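Local coordinates for protein 3-deoxy-manno-octulosonate cytidylyltransferase (Escherichia coli, PDB 1H7E) that couples the eight-carbon sugar KDO to CMP from CTP, releasing diphosphate, probably to supply lipopolysaccharide synthesis, at residues A132-V144 with A150-R162. Numbering follows the deposited sequence.
Sequences AEAAEPSTVKVVV and ALYFSRSPIPYPR
Lys141 and Ser154 form a hydrogen-bonded antiparallel pair, N to O 2.9 Å in both directions, in a hairpin whose strands 141-144 and 152-154 run at 162°; the register slips by one residue between Val143 and Val144, a beta bulge, where Leu151 N reaches Val143 O at 2.8 Å. Lys141 folds back, bent at chi2 and chi3, and this curl brings its buried ammonium among backbone carbonyls: NZ donates to Arg155 O at 2.8 Å, from above that carbonyl's plane, and to Ala134 O and Thr139 O within its own segment. One lysine thus ties the type I turn 136-139 and Ala134 before it to the chain leaving the hairpin. Arg155 reaches the same turn with its side chain extended from CG to NE. Its NH1 meets Pro137 O at 2.9 Å, in both the guanidinium and carbonyl planes, with a nearly straight N-H...O angle of 164°, while NE and NH2 bond to Glu198 O and Ser199 O. On one face of the hairpin, Val142 CG2 lies over the Phe153 ring, 4.0 Å from its centroid, a CH-pi contact offset toward the rim. On the other, Val143 CG2 packs against Ile158 CG1 at 3.8 Å and also touches Pro159, which follows a cis peptide bond. Strand 169-179 bonds through His172 and Leu170 to Val140 and Val142, strand 212-216 packs on Phe153, and the second subunit meets 156-160, where Ser156 OG hydrogen-bonds to Pro157 O of the second subunit, placing the hairpin beside the main sheet at the dimer interface.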
# COMPACT_ATOMS: atom_id res chain seq x y z
N ALA A 132 -9.80 11.81 -13.00
CA ALA A 132 -10.50 12.97 -12.45
C ALA A 132 -11.30 12.59 -11.20
O ALA A 132 -11.33 13.35 -10.22
CB ALA A 132 -11.41 13.58 -13.49
N GLU A 133 -11.97 11.44 -11.23
CA GLU A 133 -12.74 10.97 -10.06
C GLU A 133 -11.80 10.59 -8.91
O GLU A 133 -12.13 10.78 -7.74
CB GLU A 133 -13.59 9.75 -10.42
CG GLU A 133 -14.76 10.04 -11.33
CD GLU A 133 -15.87 9.01 -11.17
OE1 GLU A 133 -16.84 9.06 -11.95
OE2 GLU A 133 -15.78 8.16 -10.25
N ALA A 134 -10.64 10.04 -9.24
CA ALA A 134 -9.64 9.64 -8.25
C ALA A 134 -9.05 10.82 -7.47
O ALA A 134 -8.52 10.64 -6.38
CB ALA A 134 -8.54 8.84 -8.91
N ALA A 135 -9.18 12.04 -8.00
CA ALA A 135 -8.63 13.22 -7.31
C ALA A 135 -9.33 13.61 -6.00
O ALA A 135 -8.72 14.25 -5.13
CB ALA A 135 -8.61 14.42 -8.26
N GLU A 136 -10.61 13.25 -5.87
CA GLU A 136 -11.42 13.57 -4.69
C GLU A 136 -11.04 12.77 -3.47
O GLU A 136 -11.00 11.54 -3.52
CB GLU A 136 -12.91 13.32 -4.97
CG GLU A 136 -13.49 14.28 -5.99
CD GLU A 136 -13.14 15.73 -5.67
OE1 GLU A 136 -13.47 16.20 -4.55
OE2 GLU A 136 -12.52 16.40 -6.52
N PRO A 137 -10.76 13.45 -2.35
CA PRO A 137 -10.37 12.77 -1.11
C PRO A 137 -11.52 12.01 -0.46
O PRO A 137 -11.29 11.17 0.40
CB PRO A 137 -9.83 13.90 -0.23
CG PRO A 137 -10.57 15.12 -0.75
CD PRO A 137 -10.55 14.91 -2.24
N SER A 138 -12.74 12.26 -0.93
CA SER A 138 -13.93 11.55 -0.43
C SER A 138 -14.05 10.17 -1.10
O SER A 138 -14.87 9.35 -0.69
CB SER A 138 -15.21 12.38 -0.67
OG SER A 138 -15.38 12.68 -2.05
N THR A 139 -13.25 9.93 -2.14
CA THR A 139 -13.21 8.65 -2.84
C THR A 139 -11.96 7.94 -2.36
O THR A 139 -10.88 8.53 -2.36
CB THR A 139 -13.18 8.85 -4.36
OG1 THR A 139 -14.45 9.33 -4.77
CG2 THR A 139 -12.90 7.55 -5.10
N VAL A 140 -12.11 6.69 -1.92
CA VAL A 140 -10.99 5.91 -1.41
C VAL A 140 -10.42 5.07 -2.55
O VAL A 140 -11.16 4.37 -3.24
CB VAL A 140 -11.44 4.99 -0.21
CG1 VAL A 140 -10.27 4.19 0.36
CG2 VAL A 140 -12.08 5.86 0.86
N LYS A 141 -9.12 5.22 -2.80
CA LYS A 141 -8.43 4.48 -3.85
C LYS A 141 -7.74 3.27 -3.23
O LYS A 141 -7.40 3.26 -2.04
CB LYS A 141 -7.37 5.36 -4.55
CG LYS A 141 -7.93 6.32 -5.63
CD LYS A 141 -8.81 7.44 -5.09
CE LYS A 141 -8.11 8.34 -4.07
NZ LYS A 141 -8.90 9.60 -3.80
N VAL A 142 -7.57 2.23 -4.03
CA VAL A 142 -6.87 1.05 -3.59
C VAL A 142 -5.92 0.62 -4.73
O VAL A 142 -6.22 0.82 -5.90
CB VAL A 142 -7.84 -0.11 -3.19
CG1 VAL A 142 -8.77 -0.49 -4.36
CG2 VAL A 142 -7.05 -1.34 -2.71
N VAL A 143 -4.76 0.09 -4.36
CA VAL A 143 -3.79 -0.44 -5.31
C VAL A 143 -3.63 -1.90 -4.90
O VAL A 143 -3.49 -2.18 -3.70
CB VAL A 143 -2.43 0.29 -5.21
CG1 VAL A 143 -1.40 -0.43 -6.08
CG2 VAL A 143 -2.59 1.72 -5.69
N VAL A 144 -3.61 -2.81 -5.87
CA VAL A 144 -3.52 -4.25 -5.59
C VAL A 144 -2.36 -4.93 -6.29
O VAL A 144 -1.82 -4.40 -7.24
CB VAL A 144 -4.85 -4.99 -6.02
CG1 VAL A 144 -6.08 -4.34 -5.36
CG2 VAL A 144 -5.00 -4.97 -7.54
N ALA A 150 -4.87 -6.25 -1.54
CA ALA A 150 -4.64 -4.82 -1.43
C ALA A 150 -3.27 -4.52 -0.85
O ALA A 150 -2.79 -5.22 0.06
CB ALA A 150 -5.72 -4.17 -0.56
N LEU A 151 -2.59 -3.53 -1.44
CA LEU A 151 -1.28 -3.08 -0.94
C LEU A 151 -1.55 -1.93 0.04
O LEU A 151 -0.96 -1.86 1.12
CB LEU A 151 -0.38 -2.59 -2.09
CG LEU A 151 0.07 -3.67 -3.09
CD1 LEU A 151 0.98 -3.03 -4.14
CD2 LEU A 151 0.78 -4.80 -2.36
N TYR A 152 -2.46 -1.04 -0.32
CA TYR A 152 -2.79 0.11 0.53
C TYR A 152 -4.09 0.74 0.03
O TYR A 152 -4.48 0.55 -1.13
CB TYR A 152 -1.62 1.14 0.49
CG TYR A 152 -1.73 2.31 1.47
CD1 TYR A 152 -1.77 2.09 2.85
CD2 TYR A 152 -1.81 3.63 1.02
CE1 TYR A 152 -1.90 3.14 3.74
CE2 TYR A 152 -1.93 4.70 1.92
CZ TYR A 152 -1.98 4.43 3.28
OH TYR A 152 -2.13 5.45 4.18
N PHE A 153 -4.78 1.46 0.93
CA PHE A 153 -6.02 2.19 0.63
C PHE A 153 -5.69 3.63 1.02
O PHE A 153 -5.11 3.86 2.09
CB PHE A 153 -7.19 1.76 1.55
CG PHE A 153 -7.69 0.36 1.32
CD1 PHE A 153 -7.07 -0.73 1.95
CD2 PHE A 153 -8.80 0.14 0.51
CE1 PHE A 153 -7.54 -2.04 1.75
CE2 PHE A 153 -9.28 -1.16 0.30
CZ PHE A 153 -8.65 -2.26 0.92
N SER A 154 -6.10 4.61 0.22
CA SER A 154 -5.80 5.99 0.56
C SER A 154 -6.76 6.98 -0.06
O SER A 154 -7.40 6.69 -1.05
CB SER A 154 -4.38 6.35 0.08
OG SER A 154 -3.98 7.62 0.58
N ARG A 155 -6.85 8.16 0.56
CA ARG A 155 -7.66 9.26 0.04
C ARG A 155 -6.77 9.99 -0.98
O ARG A 155 -7.28 10.76 -1.79
CB ARG A 155 -8.08 10.22 1.15
CG ARG A 155 -9.14 9.59 2.09
CD ARG A 155 -9.57 10.54 3.20
NE ARG A 155 -10.41 9.83 4.16
CZ ARG A 155 -11.67 9.45 3.93
NH1 ARG A 155 -12.27 9.73 2.78
NH2 ARG A 155 -12.30 8.72 4.83
N SER A 156 -5.46 9.76 -0.94
CA SER A 156 -4.54 10.36 -1.92
C SER A 156 -4.62 9.58 -3.22
O SER A 156 -4.87 8.36 -3.22
CB SER A 156 -3.07 10.27 -1.50
OG SER A 156 -2.74 11.13 -0.44
N PRO A 157 -4.42 10.26 -4.36
CA PRO A 157 -4.48 9.50 -5.60
C PRO A 157 -3.28 8.56 -5.69
O PRO A 157 -2.13 8.99 -5.70
CB PRO A 157 -4.40 10.60 -6.68
CG PRO A 157 -4.90 11.82 -5.99
CD PRO A 157 -4.28 11.70 -4.61
N ILE A 158 -3.55 7.25 -5.66
CA ILE A 158 -2.49 6.26 -5.80
C ILE A 158 -2.99 5.30 -6.90
O ILE A 158 -4.16 4.93 -6.91
CB ILE A 158 -2.18 5.47 -4.46
CG1 ILE A 158 -3.46 4.89 -3.85
CG2 ILE A 158 -1.46 6.39 -3.44
CD1 ILE A 158 -3.15 3.93 -2.68
N PRO A 159 -2.12 4.89 -7.84
CA PRO A 159 -0.71 5.27 -7.92
C PRO A 159 -0.54 6.74 -8.33
O PRO A 159 -1.42 7.34 -8.98
CB PRO A 159 -0.17 4.32 -8.99
CG PRO A 159 -1.34 4.18 -9.92
CD PRO A 159 -2.49 3.99 -8.95
N TYR A 160 0.56 7.35 -7.88
CA TYR A 160 0.84 8.74 -8.25
C TYR A 160 1.02 8.76 -9.78
O TYR A 160 1.70 7.89 -10.34
CB TYR A 160 2.12 9.21 -7.55
CG TYR A 160 2.51 10.61 -7.95
CD1 TYR A 160 1.95 11.72 -7.31
CD2 TYR A 160 3.40 10.83 -9.00
CE1 TYR A 160 2.27 13.02 -7.72
CE2 TYR A 160 3.73 12.12 -9.41
CZ TYR A 160 3.16 13.20 -8.77
OH TYR A 160 3.46 14.47 -9.19
N PRO A 161 0.45 9.76 -10.47
CA PRO A 161 0.61 9.77 -11.93
C PRO A 161 1.90 10.41 -12.48
O PRO A 161 1.85 11.49 -13.08
CB PRO A 161 -0.63 10.53 -12.38
CG PRO A 161 -0.74 11.59 -11.34
CD PRO A 161 -0.37 10.90 -10.03
N ARG A 162 3.05 9.78 -12.25
CA ARG A 162 4.33 10.30 -12.75
C ARG A 162 4.26 10.17 -14.29
O ARG A 162 4.55 11.12 -15.01
CB ARG A 162 5.50 9.52 -12.14
CG ARG A 162 6.86 9.78 -12.78
CD ARG A 162 7.30 11.18 -12.59
NE ARG A 162 8.67 11.19 -12.11
CZ ARG A 162 9.13 12.00 -11.16
NH1 ARG A 162 8.34 12.90 -10.59
NH2 ARG A 162 10.38 11.87 -10.76
O HOH W 1 -7.22 13.49 -2.87
O HOH W 2 -14.84 8.65 2.46
O HOH W 3 -6.12 3.06 -7.54